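Local structure of Lin0431 protein (Listeria innocua, 3LD7) at residues L44-G49 with R53-N58. The protein is of unknown function but belongs to the NusG domain II family, and this chain is the beta-rich domain, about two thirds of the whole protein. Numbering follows the deposited sequence.
Sequences LMEVDG and RIKEDN
Glu46 and Arg53 face each other as a hydrogen-bonded antiparallel pair, Glu46 N donating to Arg53 O at 2.9 Å and Arg53 N to Glu46 O in return. Above these backbone bonds their side chains run alongside each other and join in a salt bridge. Both Arg53 NE and NH2 reach the single oxygen Glu46 OE1, NH2 at 2.8 Å on its syn side and NE from above the carboxylate plane. OE1 lies in the guanidinium plane, while the two flat groups are turned 49° apart. Lys55, extended from CG to NZ, passes its aliphatic chain along the same oxygen, CD to Glu46 OE1 3.3 Å. A water links Glu46 OE2 to Lys55 NZ, and Trp69 packs against Glu46 and Arg53. On the other face, Met45, present as selenomethionine, bends at chi2 and chi3 (-55° and -52°), bringing CE within 3.7 Å of Ile54 CG1; Phe33 and Ile77 adjoin this buried apolar pair. Leu44 N donates to Glu56 O and Leu44 O accepts from Lys55 N, both at 2.8 Å. Lys55 and Glu56 thus both oppose Leu44, a classic beta bulge in the hairpin of strands 42-48 and 51-57, part of a three-stranded antiparallel sheet in this domain of the NusG domain II family.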
loop_
_atom_site.group_PDB
_atom_site.type_symbol
_atom_site.label_atom_id
_atom_site.label_comp_id
_atom_site.label_asym_id
_atom_site.label_seq_id
_atom_site.Cartn_x
_atom_site.Cartn_y
_atom_site.Cartn_z
ATOM N N LEU A 44 8.314 -2.607 -0.857
ATOM C CA LEU A 44 8.076 -3.351 0.374
ATOM C C LEU A 44 6.902 -2.712 1.088
ATOM O O LEU A 44 6.994 -1.575 1.565
ATOM C CB LEU A 44 9.316 -3.323 1.245
ATOM C CG LEU A 44 9.254 -4.101 2.557
ATOM C CD1 LEU A 44 8.855 -5.560 2.343
ATOM C CD2 LEU A 44 10.596 -3.995 3.226
HETATM N N MSE A 45 5.774 -3.422 1.092
HETATM C CA MSE A 45 4.548 -2.950 1.712
HETATM C C MSE A 45 4.505 -3.393 3.156
HETATM O O MSE A 45 4.963 -4.490 3.486
HETATM C CB MSE A 45 3.342 -3.569 0.983
HETATM C CG MSE A 45 3.392 -3.380 -0.536
HETATM SE SE MSE A 45 3.585 -1.540 -1.127
HETATM C CE MSE A 45 2.086 -0.755 -0.103
ATOM N N GLU A 46 3.915 -2.560 4.004
ATOM C CA GLU A 46 3.834 -2.864 5.422
ATOM C C GLU A 46 2.461 -2.502 5.928
ATOM O O GLU A 46 1.995 -1.377 5.740
ATOM C CB GLU A 46 4.909 -2.090 6.212
ATOM C CG GLU A 46 4.910 -2.424 7.696
ATOM C CD GLU A 46 5.953 -1.630 8.477
ATOM O OE1 GLU A 46 6.609 -0.748 7.879
ATOM O OE2 GLU A 46 6.128 -1.896 9.683
ATOM N N VAL A 47 1.821 -3.459 6.594
ATOM C CA VAL A 47 0.594 -3.200 7.312
ATOM C C VAL A 47 0.914 -3.376 8.780
ATOM O O VAL A 47 1.426 -4.409 9.189
ATOM C CB VAL A 47 -0.519 -4.173 6.880
ATOM C CG1 VAL A 47 -1.774 -3.934 7.690
ATOM C CG2 VAL A 47 -0.797 -3.978 5.383
ATOM N N ASP A 48 0.668 -2.341 9.568
ATOM C CA ASP A 48 0.917 -2.407 10.994
ATOM C C ASP A 48 -0.339 -1.938 11.692
ATOM O O ASP A 48 -0.737 -0.782 11.548
ATOM C CB ASP A 48 2.111 -1.520 11.366
ATOM C CG ASP A 48 2.530 -1.701 12.807
ATOM O OD1 ASP A 48 3.215 -2.698 13.117
ATOM O OD2 ASP A 48 2.176 -0.839 13.628
ATOM N N GLY A 49 -0.990 -2.830 12.441
ATOM C CA GLY A 49 -2.279 -2.486 12.995
ATOM C C GLY A 49 -3.202 -2.121 11.857
ATOM O O GLY A 49 -3.322 -2.881 10.879
ATOM N N ARG A 53 1.612 1.333 4.655
ATOM C CA ARG A 53 2.537 2.223 3.954
ATOM C C ARG A 53 3.403 1.438 3.005
ATOM O O ARG A 53 3.489 0.204 3.095
ATOM C CB ARG A 53 3.472 2.953 4.928
ATOM C CG ARG A 53 4.512 2.057 5.606
ATOM C CD ARG A 53 5.487 2.854 6.459
ATOM N NE ARG A 53 6.338 1.978 7.248
ATOM C CZ ARG A 53 7.185 2.404 8.178
ATOM N NH1 ARG A 53 7.343 3.713 8.401
ATOM N NH2 ARG A 53 7.871 1.521 8.884
ATOM N N ILE A 54 4.067 2.162 2.107
ATOM C CA ILE A 54 5.240 1.607 1.448
ATOM C C ILE A 54 6.408 1.866 2.384
ATOM O O ILE A 54 6.789 3.019 2.624
ATOM C CB ILE A 54 5.533 2.214 0.088
ATOM C CG1 ILE A 54 4.324 2.106 -0.857
ATOM C CG2 ILE A 54 6.786 1.543 -0.514
ATOM C CD1 ILE A 54 4.503 2.966 -2.133
ATOM N N LYS A 55 6.951 0.796 2.962
ATOM C CA LYS A 55 8.044 0.947 3.910
ATOM C C LYS A 55 9.321 1.382 3.209
ATOM O O LYS A 55 10.058 2.262 3.701
ATOM C CB LYS A 55 8.282 -0.367 4.668
ATOM C CG LYS A 55 9.439 -0.282 5.661
ATOM C CD LYS A 55 9.557 -1.536 6.502
ATOM C CE LYS A 55 10.686 -1.382 7.535
ATOM N NZ LYS A 55 10.783 -2.538 8.451
ATOM N N GLU A 56 9.576 0.789 2.053
ATOM C CA GLU A 56 10.818 1.042 1.351
ATOM C C GLU A 56 10.635 0.617 -0.082
ATOM O O GLU A 56 9.893 -0.324 -0.371
ATOM C CB GLU A 56 11.931 0.237 2.031
ATOM C CG GLU A 56 13.233 0.151 1.315
ATOM C CD GLU A 56 14.047 -1.033 1.826
ATOM O OE1 GLU A 56 14.133 -1.218 3.055
ATOM O OE2 GLU A 56 14.561 -1.801 0.998
ATOM N N ASP A 57 11.294 1.320 -0.997
ATOM C CA ASP A 57 11.294 0.913 -2.396
ATOM C C ASP A 57 12.477 1.533 -3.106
ATOM O O ASP A 57 13.153 2.398 -2.525
ATOM C CB ASP A 57 9.941 1.178 -3.116
ATOM C CG ASP A 57 9.646 2.635 -3.348
ATOM O OD1 ASP A 57 10.558 3.399 -3.749
ATOM O OD2 ASP A 57 8.453 3.002 -3.205
ATOM N N ASN A 58 12.771 1.051 -4.315
ATOM C CA ASN A 58 13.846 1.639 -5.110
ATOM C C ASN A 58 13.353 2.514 -6.255
ATOM O O ASN A 58 14.031 2.679 -7.290
ATOM C CB ASN A 58 14.854 0.580 -5.571
ATOM C CG ASN A 58 14.238 -0.489 -6.435
ATOM O OD1 ASN A 58 13.022 -0.554 -6.602
ATOM N ND2 ASN A 58 15.086 -1.356 -6.976
HETATM O O HOH W 1 8.876 -2.016 10.311
#